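Local coordinates for protein E1 (PDB 3VX6) that is the N-terminal part of Atg7, the E1-like enzyme that activates the ubiquitin-like proteins Atg12 and Atg8 for autophagy and cytoplasm-to-vacuole transport, at residues His25-Leu30 with Gly81-Phe86; Lys158-Ala161 with Ile166-Ser169; Val199-Phe204 with Ile210-Thr215. All coordinates share one frame; numbering follows the deposited sequence.

Contact 1. Residues His25-Leu30 with Gly81-Phe86; sequences HELSRL and GYLLNF
Leu27 reaches from the helix and straddles two side chains of the strand, giving one methyl to Leu83 and the other to Asn85. The methyl-to-methyl meeting is the closer of the two: Leu27 CD1 lies 3.5 Å from Leu83 CD2. Its twin branch goes the other way along the strand, with Leu27 CD2 3.7 Å from Asn85 OD1, a purely van der Waals approach to the amide. In Leu27 the CG stands opposite the backbone N (chi1 173°), which extends the side chain away from the helix and lets the fork span the two strand residues. Leu83 has nearly the same pair of torsions, and the two leucines cross obliquely, so that single methyls meet rather than whole branches lying alongside.

Leu83 and Asn85 are two residues apart and project from the same face of the strand. The amide of Asn85 spends its polar atoms elsewhere: ND2 bonds to Asp40 and OD1 to Ser127, tying the strand to both of its sheet neighbours, 40-47 and 123-130. This pairing holds the amide in place against the leucine methyl. Ser127 touches Leu27 as well. On the helix, away from the strand, Arg29 NH1 meets Glu26 OE1 at 3.2 Å in a salt bridge one turn long, nearly in the guanidinium plane and on the anti side of the carboxylate.

With backbones 8.7 Å apart from Leu27 CA to Asn85 CA, this is helix 21-33 packed on one face of a mixed beta sheet, with Leu27 the residue of 25-30 that touches 81-86.

Contact 2. Residues Lys158-Ala161 with Ile166-Ser169; sequences KVIA and ISVS
Ser167 turns its hydroxyl opposite its own carbonyl carbon, beside the backbone N (chi1 -74°), which aims OG out of the helix at the carbonyl of Ala161. On the facing side Ile160 has chi1 -66°, with CG2 opposite its backbone N, and that branch methyl is the part of the residue turned to the serine. The setting is a strand-to-helix connection: strand 151-159, at one edge of the six-stranded mixed sheet, runs out into a short loop that turns into helix 165-171.

The single polar link across it is a hydrogen bond from Ser167 OG to Ala161 O. The modelled separation of Ser167 OG and Ala161 O, 2.4 Å, is too short to be taken literally at this resolution, so the bond is credible but its length doubtful. The partner on the loop is a backbone carbonyl, while Ser167 is a buried residue whose hydroxyl is directed at the chain just before its own helix.

Neighbours place both ends. Ile160 pairs through its backbone with Ser242, extending the pairing with the neighbouring strand 243-250 past the end of strand 151-159, and Ile166 and Ser169 rest on Ile185 of strand 184-186, the outermost strand at the other side of the same sheet. Beside the polar link, Ile160 CG2 sits 3.4 Å from Ser167 OG, a methyl against the same oxygen.

Contact 3. Residues Val199-Phe204 with Ile210-Thr215; sequences VVFKDF and IPSAVT
Asp203 and Ser212 supply the polar part of this contact, and one carboxylate oxygen does most of the work. Asp203 OD2 accepts the backbone Ser212 N at 3.0 Å through its syn lone pair, almost straight at 173°. The same Asp203 OD2 takes the hydroxyl Ser212 OG at 2.9 Å, approached nearly along the C-O bond. Ser212 thus presents both its N-H and its hydroxyl to one oxygen, made possible by a chi1 of 38°, which sets OG between the backbone N and the carbonyl carbon. A weak bond from Phe204 N also reaches OD2. Asp203 OD1 forms a salt bridge with Arg237, just past strand 231-236, and lies against Pro211, 3.6 Å from the side-chain atom Pro211 CB.

Ser212 is equally busy on its carbonyl side. Ser212 O accepts the N of Thr215 and also Thr215 OG1, the hydroxyl at 2.8 Å in the carbonyl plane, fastening the type I turn 212-215 from which helix 215-225 starts.

The apolar part is built on Phe201 and Val214. Val214 CG1 comes obliquely to the ring, 3.3 Å from Phe201 CZ, while Ser212 OG faces the ring edge near its plane, 3.5 Å from Phe201 CE1. Phe204 closes the group more loosely, Phe204 CD2 standing 4.2 Å from Val214 CG1.

Strand 198-202, this loop, helix 215-225 and the parallel neighbour 231-236 form a beta-alpha-beta crossover, with the contact at its first bend. Two donors from Ser212 and an arginine round a buried carboxylate would probably favour its ionised form, and the bonds draw the two ends of the loop together, Asp203 just after strand 198-202 and Ser212 just before helix 215-225, beside Arg237 at the end of the parallel strand.

How the contacts relate
Contacts 2 and 3 serve the same six-stranded mixed sheet, their centres about 14 Å apart, whereas contact 1 belongs to the other large sheet, about 38 Å from contact 2 and 27 Å from contact 3 between centres. The centre of contact 3 is nearest the chain's centre, about 9 Å away, and this buried contact combines a charge with aromatic packing. Contact 1 is buried too, but made by van der Waals contact of leucine methyls with a leucine and an amide, joining elements distant in sequence. Contact 2 is partly exposed, across the chain's centre from contact 1; its one polar link is a serine-to-carbonyl bond of doubtful length. Contacts 2 and 3 both join the chain leaving a strand to what closely follows.

Contact 1. Residues His25-Leu30 with Gly81-Phe86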
ATOM      1  N   HIS A  25      -6.834  -6.270  20.826  1.00 53.24           N
ATOM      2  CA  HIS A  25      -6.835  -6.063  22.250  1.00 54.60           C
ATOM      3  C   HIS A  25      -6.650  -4.565  22.374  1.00 54.55           C
ATOM      4  O   HIS A  25      -7.354  -3.902  23.121  1.00 54.38           O
ATOM      5  CB  HIS A  25      -5.671  -6.808  22.906  1.00 57.54           C
ATOM      6  CG  HIS A  25      -6.044  -8.156  23.449  1.00 60.83           C
ATOM      7  ND1 HIS A  25      -6.677  -9.120  22.691  1.00 61.18           N
ATOM      8  CD2 HIS A  25      -5.853  -8.705  24.672  1.00 62.64           C
ATOM      9  CE1 HIS A  25      -6.861 -10.204  23.423  1.00 60.93           C
ATOM     10  NE2 HIS A  25      -6.370  -9.980  24.628  1.00 63.86           N
ATOM     11  N   GLU A  26      -5.712  -4.031  21.604  1.00 55.01           N
ATOM     12  CA  GLU A  26      -5.444  -2.604  21.629  1.00 57.08           C
ATOM     13  C   GLU A  26      -6.613  -1.858  20.999  1.00 58.32           C
ATOM     14  O   GLU A  26      -7.004  -0.796  21.475  1.00 59.23           O
ATOM     15  CB  GLU A  26      -4.141  -2.291  20.882  1.00 57.81           C
ATOM     16  CG  GLU A  26      -3.750  -0.811  20.855  1.00 58.37           C
ATOM     17  CD  GLU A  26      -3.503  -0.210  22.239  1.00 59.68           C
ATOM     18  OE1 GLU A  26      -3.592  -0.945  23.251  1.00 60.86           O
ATOM     19  OE2 GLU A  26      -3.217   1.006  22.312  1.00 58.48           O
ATOM     20  N   LEU A  27      -7.174  -2.409  19.928  1.00 59.09           N
ATOM     21  CA  LEU A  27      -8.307  -1.763  19.285  1.00 59.30           C
ATOM     22  C   LEU A  27      -9.388  -1.702  20.331  1.00 60.04           C
ATOM     23  O   LEU A  27     -10.029  -0.674  20.512  1.00 62.05           O
ATOM     24  CB  LEU A  27      -8.809  -2.563  18.078  1.00 58.62           C
ATOM     25  CG  LEU A  27     -10.110  -2.052  17.440  1.00 57.01           C
ATOM     26  CD1 LEU A  27      -9.978  -0.577  17.098  1.00 55.94           C
ATOM     27  CD2 LEU A  27     -10.422  -2.856  16.200  1.00 55.90           C
ATOM     28  N   SER A  28      -9.581  -2.817  21.025  1.00 60.28           N
ATOM     29  CA  SER A  28     -10.583  -2.886  22.075  1.00 60.82           C
ATOM     30  C   SER A  28     -10.288  -1.787  23.080  1.00 62.17           C
ATOM     31  O   SER A  28     -11.151  -0.971  23.389  1.00 62.09           O
ATOM     32  CB  SER A  28     -10.536  -4.247  22.769  1.00 60.33           C
ATOM     33  OG  SER A  28     -10.906  -5.290  21.885  1.00 57.12           O
ATOM     34  N   ARG A  29      -9.058  -1.766  23.580  1.00 63.55           N
ATOM     35  CA  ARG A  29      -8.652  -0.757  24.544  1.00 65.90           C
ATOM     36  C   ARG A  29      -8.967   0.631  23.988  1.00 66.59           C
ATOM     37  O   ARG A  29      -9.676   1.416  24.620  1.00 67.33           O
ATOM     38  CB  ARG A  29      -7.150  -0.886  24.847  1.00 67.78           C
ATOM     39  CG  ARG A  29      -6.752  -2.211  25.515  1.00 70.22           C
ATOM     40  CD  ARG A  29      -5.282  -2.552  25.269  1.00 72.82           C
ATOM     41  NE  ARG A  29      -5.047  -3.994  25.345  1.00 76.38           N
ATOM     42  CZ  ARG A  29      -4.008  -4.622  24.792  1.00 77.83           C
ATOM     43  NH1 ARG A  29      -3.092  -3.936  24.117  1.00 77.38           N
ATOM     44  NH2 ARG A  29      -3.891  -5.941  24.908  1.00 78.34           N
ATOM     45  N   LEU A  30      -8.461   0.925  22.796  1.00 66.68           N
ATOM     46  CA  LEU A  30      -8.697   2.222  22.182  1.00 67.07           C
ATOM     47  C   LEU A  30     -10.173   2.511  21.947  1.00 67.87           C
ATOM     48  O   LEU A  30     -10.624   3.641  22.144  1.00 67.38           O
ATOM     49  CB  LEU A  30      -7.930   2.331  20.865  1.00 66.40           C
ATOM     50  CG  LEU A  30      -6.423   2.571  20.981  1.00 65.46           C
ATOM     51  CD1 LEU A  30      -5.815   2.524  19.601  1.00 66.10           C
ATOM     52  CD2 LEU A  30      -6.144   3.912  21.632  1.00 63.54           C
ATOM     53  N   GLY A  81      -1.317   3.840   7.789  1.00 43.55           N
ATOM     54  CA  GLY A  81      -2.534   3.238   7.292  1.00 43.06           C
ATOM     55  C   GLY A  81      -3.687   3.877   8.021  1.00 42.33           C
ATOM     56  O   GLY A  81      -3.489   4.810   8.798  1.00 42.21           O
ATOM     57  N   TYR A  82      -4.891   3.382   7.773  1.00 41.64           N
ATOM     58  CA  TYR A  82      -6.065   3.921   8.425  1.00 42.25           C
ATOM     59  C   TYR A  82      -7.038   2.807   8.765  1.00 39.92           C
ATOM     60  O   TYR A  82      -7.208   1.852   8.007  1.00 37.54           O
ATOM     61  CB  TYR A  82      -6.737   4.980   7.526  1.00 45.81           C
ATOM     62  CG  TYR A  82      -5.828   6.163   7.222  1.00 51.38           C
ATOM     63  CD1 TYR A  82      -5.477   7.087   8.222  1.00 52.84           C
ATOM     64  CD2 TYR A  82      -5.238   6.305   5.960  1.00 53.55           C
ATOM     65  CE1 TYR A  82      -4.551   8.113   7.970  1.00 54.29           C
ATOM     66  CE2 TYR A  82      -4.315   7.321   5.696  1.00 54.37           C
ATOM     67  CZ  TYR A  82      -3.970   8.217   6.698  1.00 55.75           C
ATOM     68  OH  TYR A  82      -3.026   9.190   6.417  1.00 57.17           O
ATOM     69  N   LEU A  83      -7.656   2.917   9.931  1.00 37.95           N
ATOM     70  CA  LEU A  83      -8.629   1.926  10.344  1.00 36.45           C
ATOM     71  C   LEU A  83     -10.014   2.560  10.401  1.00 35.03           C
ATOM     72  O   LEU A  83     -10.167   3.712  10.777  1.00 34.64           O
ATOM     73  CB  LEU A  83      -8.257   1.341  11.709  1.00 35.18           C
ATOM     74  CG  LEU A  83      -9.332   0.522  12.440  1.00 34.04           C
ATOM     75  CD1 LEU A  83      -9.634  -0.760  11.698  1.00 30.23           C
ATOM     76  CD2 LEU A  83      -8.847   0.223  13.856  1.00 32.61           C
ATOM     77  N   LEU A  84     -11.014   1.803   9.978  1.00 34.93           N
ATOM     78  CA  LEU A  84     -12.385   2.256  10.023  1.00 36.03           C
ATOM     79  C   LEU A  84     -13.143   1.141  10.744  1.00 37.17           C
ATOM     80  O   LEU A  84     -13.700   0.249  10.115  1.00 38.68           O
ATOM     81  CB  LEU A  84     -12.952   2.445   8.617  1.00 34.46           C
ATOM     82  CG  LEU A  84     -14.233   3.292   8.510  1.00 34.70           C
ATOM     83  CD1 LEU A  84     -15.072   2.755   7.371  1.00 34.98           C
ATOM     84  CD2 LEU A  84     -15.042   3.262   9.793  1.00 32.51           C
ATOM     85  N   ASN A  85     -13.146   1.185  12.071  1.00 38.14           N
ATOM     86  CA  ASN A  85     -13.846   0.178  12.844  1.00 38.44           C
ATOM     87  C   ASN A  85     -15.335   0.493  12.984  1.00 38.78           C
ATOM     88  O   ASN A  85     -15.717   1.434  13.691  1.00 36.74           O
ATOM     89  CB  ASN A  85     -13.249   0.056  14.246  1.00 40.69           C
ATOM     90  CG  ASN A  85     -13.951  -1.010  15.077  1.00 42.45           C
ATOM     91  OD1 ASN A  85     -13.829  -2.202  14.790  1.00 44.50           O
ATOM     92  ND2 ASN A  85     -14.708  -0.585  16.093  1.00 41.18           N
ATOM     93  N   PHE A  86     -16.167  -0.304  12.317  1.00 39.05           N
ATOM     94  CA  PHE A  86     -17.615  -0.157  12.391  1.00 39.67           C
ATOM     95  C   PHE A  86     -18.114  -0.561  13.782  1.00 41.17           C
ATOM     96  O   PHE A  86     -17.510  -1.400  14.464  1.00 41.52           O
ATOM     97  CB  PHE A  86     -18.275  -1.013  11.314  1.00 38.24           C
ATOM     98  CG  PHE A  86     -18.049  -0.494   9.939  1.00 38.26           C
ATOM     99  CD1 PHE A  86     -18.668   0.682   9.520  1.00 39.01           C
ATOM    100  CD2 PHE A  86     -17.163  -1.131   9.078  1.00 37.79           C
ATOM    101  CE1 PHE A  86     -18.406   1.219   8.265  1.00 38.07           C
ATOM    102  CE2 PHE A  86     -16.891  -0.608   7.827  1.00 37.41           C
ATOM    103  CZ  PHE A  86     -17.517   0.577   7.418  1.00 39.04           C
TER

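Contact 2. Residues Lys158-Ala161 with Ile166-Ser169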
ATOM      1  N   LYS A 158      15.342  -5.097 -15.686  1.00 44.67           N
ATOM      2  CA  LYS A 158      16.685  -5.569 -15.427  1.00 43.89           C
ATOM      3  C   LYS A 158      16.845  -5.688 -13.927  1.00 43.45           C
ATOM      4  O   LYS A 158      16.157  -5.010 -13.169  1.00 41.65           O
ATOM      5  CB  LYS A 158      17.716  -4.594 -15.989  1.00 42.48           C
ATOM      6  CG  LYS A 158      17.618  -3.192 -15.447  1.00 42.73           C
ATOM      7  CD  LYS A 158      18.642  -2.269 -16.106  1.00 44.65           C
ATOM      8  CE  LYS A 158      18.407  -0.816 -15.702  1.00 46.86           C
ATOM      9  NZ  LYS A 158      19.299   0.165 -16.394  1.00 45.59           N
ATOM     10  N   VAL A 159      17.743  -6.568 -13.505  1.00 44.20           N
ATOM     11  CA  VAL A 159      17.998  -6.766 -12.089  1.00 45.59           C
ATOM     12  C   VAL A 159      18.671  -5.519 -11.534  1.00 46.19           C
ATOM     13  O   VAL A 159      19.369  -4.807 -12.245  1.00 47.10           O
ATOM     14  CB  VAL A 159      18.924  -7.977 -11.847  1.00 46.17           C
ATOM     15  CG1 VAL A 159      19.007  -8.282 -10.352  1.00 48.26           C
ATOM     16  CG2 VAL A 159      18.410  -9.191 -12.617  1.00 44.99           C
ATOM     17  N   ILE A 160      18.433  -5.237 -10.266  1.00 47.09           N
ATOM     18  CA  ILE A 160      19.045  -4.086  -9.640  1.00 47.43           C
ATOM     19  C   ILE A 160      19.953  -4.585  -8.530  1.00 50.08           C
ATOM     20  O   ILE A 160      19.589  -5.495  -7.770  1.00 50.77           O
ATOM     21  CB  ILE A 160      17.999  -3.164  -9.021  1.00 46.06           C
ATOM     22  CG1 ILE A 160      17.130  -2.551 -10.107  1.00 44.20           C
ATOM     23  CG2 ILE A 160      18.683  -2.074  -8.225  1.00 46.85           C
ATOM     24  CD1 ILE A 160      16.070  -1.635  -9.549  1.00 44.44           C
ATOM     25  N   ALA A 161      21.141  -3.992  -8.447  1.00 52.37           N
ATOM     26  CA  ALA A 161      22.104  -4.349  -7.417  1.00 54.42           C
ATOM     27  C   ALA A 161      21.751  -3.546  -6.177  1.00 56.24           C
ATOM     28  O   ALA A 161      21.819  -2.318  -6.191  1.00 54.93           O
ATOM     29  CB  ALA A 161      23.511  -4.006  -7.868  1.00 53.99           C
ATOM     30  N   ILE A 166      23.835   4.063  -6.152  1.00 64.08           N
ATOM     31  CA  ILE A 166      22.525   4.688  -6.289  1.00 60.45           C
ATOM     32  C   ILE A 166      21.471   3.902  -5.501  1.00 58.73           C
ATOM     33  O   ILE A 166      20.548   4.492  -4.946  1.00 57.82           O
ATOM     34  CB  ILE A 166      22.108   4.788  -7.785  1.00 59.82           C
ATOM     35  CG1 ILE A 166      20.823   5.610  -7.919  1.00 57.30           C
ATOM     36  CG2 ILE A 166      21.930   3.407  -8.382  1.00 58.99           C
ATOM     37  CD1 ILE A 166      21.012   7.078  -7.614  1.00 56.09           C
ATOM     38  N   SER A 167      21.611   2.579  -5.449  1.00 56.55           N
ATOM     39  CA  SER A 167      20.667   1.754  -4.699  1.00 55.48           C
ATOM     40  C   SER A 167      20.798   2.119  -3.235  1.00 56.82           C
ATOM     41  O   SER A 167      19.812   2.450  -2.574  1.00 58.15           O
ATOM     42  CB  SER A 167      20.974   0.266  -4.865  1.00 54.68           C
ATOM     43  OG  SER A 167      20.602  -0.209  -6.142  1.00 54.34           O
ATOM     44  N   VAL A 168      22.030   2.040  -2.735  1.00 56.45           N
ATOM     45  CA  VAL A 168      22.352   2.369  -1.349  1.00 54.70           C
ATOM     46  C   VAL A 168      21.872   3.779  -1.049  1.00 54.25           C
ATOM     47  O   VAL A 168      21.492   4.093   0.071  1.00 54.09           O
ATOM     48  CB  VAL A 168      23.881   2.314  -1.107  1.00 54.93           C
ATOM     49  CG1 VAL A 168      24.206   2.775   0.306  1.00 53.38           C
ATOM     50  CG2 VAL A 168      24.393   0.899  -1.346  1.00 53.70           C
ATOM     51  N   SER A 169      21.906   4.625  -2.070  1.00 54.76           N
ATOM     52  CA  SER A 169      21.473   6.010  -1.958  1.00 54.97           C
ATOM     53  C   SER A 169      19.974   6.048  -1.665  1.00 55.39           C
ATOM     54  O   SER A 169      19.486   6.929  -0.945  1.00 55.80           O
ATOM     55  CB  SER A 169      21.783   6.744  -3.267  1.00 55.18           C
ATOM     56  OG  SER A 169      21.242   8.053  -3.284  1.00 58.24           O
TER

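Contact 3. Residues Val199-Phe204 with Ile210-Thr215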
ATOM      1  N   VAL A 199      11.398   6.072 -11.559  1.00 40.03           N
ATOM      2  CA  VAL A 199      10.891   6.029 -10.204  1.00 37.70           C
ATOM      3  C   VAL A 199      11.439   4.792  -9.517  1.00 36.52           C
ATOM      4  O   VAL A 199      11.410   3.706 -10.082  1.00 36.11           O
ATOM      5  CB  VAL A 199       9.359   5.948 -10.212  1.00 38.78           C
ATOM      6  CG1 VAL A 199       8.830   5.593  -8.813  1.00 38.84           C
ATOM      7  CG2 VAL A 199       8.795   7.271 -10.697  1.00 39.91           C
ATOM      8  N   VAL A 200      11.947   4.958  -8.302  1.00 36.47           N
ATOM      9  CA  VAL A 200      12.486   3.834  -7.546  1.00 36.19           C
ATOM     10  C   VAL A 200      11.494   3.505  -6.436  1.00 37.17           C
ATOM     11  O   VAL A 200      11.050   4.381  -5.693  1.00 37.56           O
ATOM     12  CB  VAL A 200      13.894   4.155  -6.983  1.00 34.90           C
ATOM     13  CG1 VAL A 200      14.842   4.394  -8.130  1.00 34.77           C
ATOM     14  CG2 VAL A 200      13.856   5.383  -6.111  1.00 33.01           C
ATOM     15  N   PHE A 201      11.140   2.231  -6.342  1.00 37.32           N
ATOM     16  CA  PHE A 201      10.152   1.771  -5.383  1.00 37.20           C
ATOM     17  C   PHE A 201      10.636   0.583  -4.553  1.00 37.94           C
ATOM     18  O   PHE A 201      11.114  -0.414  -5.095  1.00 36.82           O
ATOM     19  CB  PHE A 201       8.884   1.405  -6.170  1.00 36.77           C
ATOM     20  CG  PHE A 201       7.820   0.703  -5.371  1.00 37.43           C
ATOM     21  CD1 PHE A 201       7.138  -0.382  -5.922  1.00 38.02           C
ATOM     22  CD2 PHE A 201       7.463   1.136  -4.105  1.00 36.78           C
ATOM     23  CE1 PHE A 201       6.130  -1.015  -5.228  1.00 34.19           C
ATOM     24  CE2 PHE A 201       6.449   0.504  -3.401  1.00 34.90           C
ATOM     25  CZ  PHE A 201       5.785  -0.568  -3.959  1.00 36.34           C
ATOM     26  N   LYS A 202      10.544   0.709  -3.232  1.00 38.25           N
ATOM     27  CA  LYS A 202      10.914  -0.390  -2.354  1.00 38.41           C
ATOM     28  C   LYS A 202       9.655  -1.242  -2.385  1.00 38.51           C
ATOM     29  O   LYS A 202       8.711  -1.049  -1.619  1.00 37.23           O
ATOM     30  CB  LYS A 202      11.231   0.121  -0.951  1.00 38.07           C
ATOM     31  CG  LYS A 202      12.656   0.652  -0.857  1.00 40.82           C
ATOM     32  CD  LYS A 202      12.814   1.841   0.092  1.00 39.18           C
ATOM     33  CE  LYS A 202      14.270   2.276   0.133  1.00 37.64           C
ATOM     34  NZ  LYS A 202      14.527   3.381   1.088  1.00 37.13           N
ATOM     35  N   ASP A 203       9.653  -2.164  -3.336  1.00 38.94           N
ATOM     36  CA  ASP A 203       8.544  -3.066  -3.588  1.00 38.63           C
ATOM     37  C   ASP A 203       7.987  -3.811  -2.372  1.00 39.06           C
ATOM     38  O   ASP A 203       8.727  -4.231  -1.479  1.00 40.39           O
ATOM     39  CB  ASP A 203       8.982  -4.057  -4.655  1.00 37.92           C
ATOM     40  CG  ASP A 203       7.828  -4.620  -5.436  1.00 39.61           C
ATOM     41  OD1 ASP A 203       8.096  -5.430  -6.343  1.00 41.15           O
ATOM     42  OD2 ASP A 203       6.663  -4.263  -5.154  1.00 40.31           O
ATOM     43  N   PHE A 204       6.667  -3.965  -2.349  1.00 38.88           N
ATOM     44  CA  PHE A 204       5.994  -4.677  -1.273  1.00 38.27           C
ATOM     45  C   PHE A 204       5.850  -6.119  -1.660  1.00 38.78           C
ATOM     46  O   PHE A 204       5.118  -6.877  -1.043  1.00 38.69           O
ATOM     47  CB  PHE A 204       4.616  -4.088  -1.010  1.00 37.77           C
ATOM     48  CG  PHE A 204       4.657  -2.740  -0.386  1.00 37.41           C
ATOM     49  CD1 PHE A 204       5.862  -2.195   0.034  1.00 38.45           C
ATOM     50  CD2 PHE A 204       3.495  -2.016  -0.211  1.00 37.51           C
ATOM     51  CE1 PHE A 204       5.908  -0.946   0.619  1.00 40.01           C
ATOM     52  CE2 PHE A 204       3.523  -0.769   0.374  1.00 38.91           C
ATOM     53  CZ  PHE A 204       4.735  -0.227   0.791  1.00 40.68           C
ATOM     54  N   ILE A 210       7.154  -9.719  -9.911  1.00 48.00           N
ATOM     55  CA  ILE A 210       5.764  -9.346  -9.776  1.00 44.85           C
ATOM     56  C   ILE A 210       5.771  -8.306  -8.683  1.00 43.11           C
ATOM     57  O   ILE A 210       6.033  -8.602  -7.518  1.00 42.42           O
ATOM     58  CB  ILE A 210       4.866 -10.543  -9.407  1.00 44.77           C
ATOM     59  CG1 ILE A 210       4.910 -11.576 -10.535  1.00 41.16           C
ATOM     60  CG2 ILE A 210       3.426 -10.071  -9.198  1.00 43.32           C
ATOM     61  CD1 ILE A 210       3.959 -12.721 -10.339  1.00 41.62           C
ATOM     62  N   PRO A 211       5.543  -7.048  -9.064  1.00 41.06           N
ATOM     63  CA  PRO A 211       5.530  -5.976  -8.085  1.00 41.10           C
ATOM     64  C   PRO A 211       4.177  -6.001  -7.394  1.00 42.26           C
ATOM     65  O   PRO A 211       3.213  -6.570  -7.915  1.00 41.33           O
ATOM     66  CB  PRO A 211       5.731  -4.736  -8.951  1.00 39.83           C
ATOM     67  CG  PRO A 211       4.933  -5.073 -10.151  1.00 38.01           C
ATOM     68  CD  PRO A 211       5.311  -6.521 -10.420  1.00 39.94           C
ATOM     69  N   SER A 212       4.108  -5.394  -6.219  1.00 42.55           N
ATOM     70  CA  SER A 212       2.857  -5.360  -5.492  1.00 44.60           C
ATOM     71  C   SER A 212       1.820  -4.595  -6.314  1.00 44.30           C
ATOM     72  O   SER A 212       2.164  -3.696  -7.083  1.00 43.58           O
ATOM     73  CB  SER A 212       3.079  -4.706  -4.128  1.00 45.72           C
ATOM     74  OG  SER A 212       3.993  -3.629  -4.232  1.00 47.33           O
ATOM     75  N   ALA A 213       0.554  -4.976  -6.163  1.00 42.80           N
ATOM     76  CA  ALA A 213      -0.536  -4.331  -6.879  1.00 41.15           C
ATOM     77  C   ALA A 213      -0.498  -2.816  -6.684  1.00 39.57           C
ATOM     78  O   ALA A 213      -1.148  -2.062  -7.404  1.00 40.14           O
ATOM     79  CB  ALA A 213      -1.881  -4.896  -6.390  1.00 39.13           C
ATOM     80  N   VAL A 214       0.276  -2.373  -5.707  1.00 39.00           N
ATOM     81  CA  VAL A 214       0.377  -0.946  -5.399  1.00 39.82           C
ATOM     82  C   VAL A 214       1.167  -0.165  -6.460  1.00 39.20           C
ATOM     83  O   VAL A 214       1.134   1.061  -6.511  1.00 39.48           O
ATOM     84  CB  VAL A 214       1.000  -0.755  -4.001  1.00 39.86           C
ATOM     85  CG1 VAL A 214       2.513  -0.671  -4.105  1.00 40.09           C
ATOM     86  CG2 VAL A 214       0.384   0.441  -3.329  1.00 40.42           C
ATOM     87  N   THR A 215       1.870  -0.896  -7.316  1.00 38.65           N
ATOM     88  CA  THR A 215       2.629  -0.293  -8.406  1.00 38.09           C
ATOM     89  C   THR A 215       1.716   0.463  -9.388  1.00 40.09           C
ATOM     90  O   THR A 215       2.146   1.404 -10.077  1.00 39.61           O
ATOM     91  CB  THR A 215       3.383  -1.364  -9.218  1.00 36.44           C
ATOM     92  OG1 THR A 215       4.168  -2.183  -8.343  1.00 37.75           O
ATOM     93  CG2 THR A 215       4.306  -0.708 -10.242  1.00 35.41           C
TER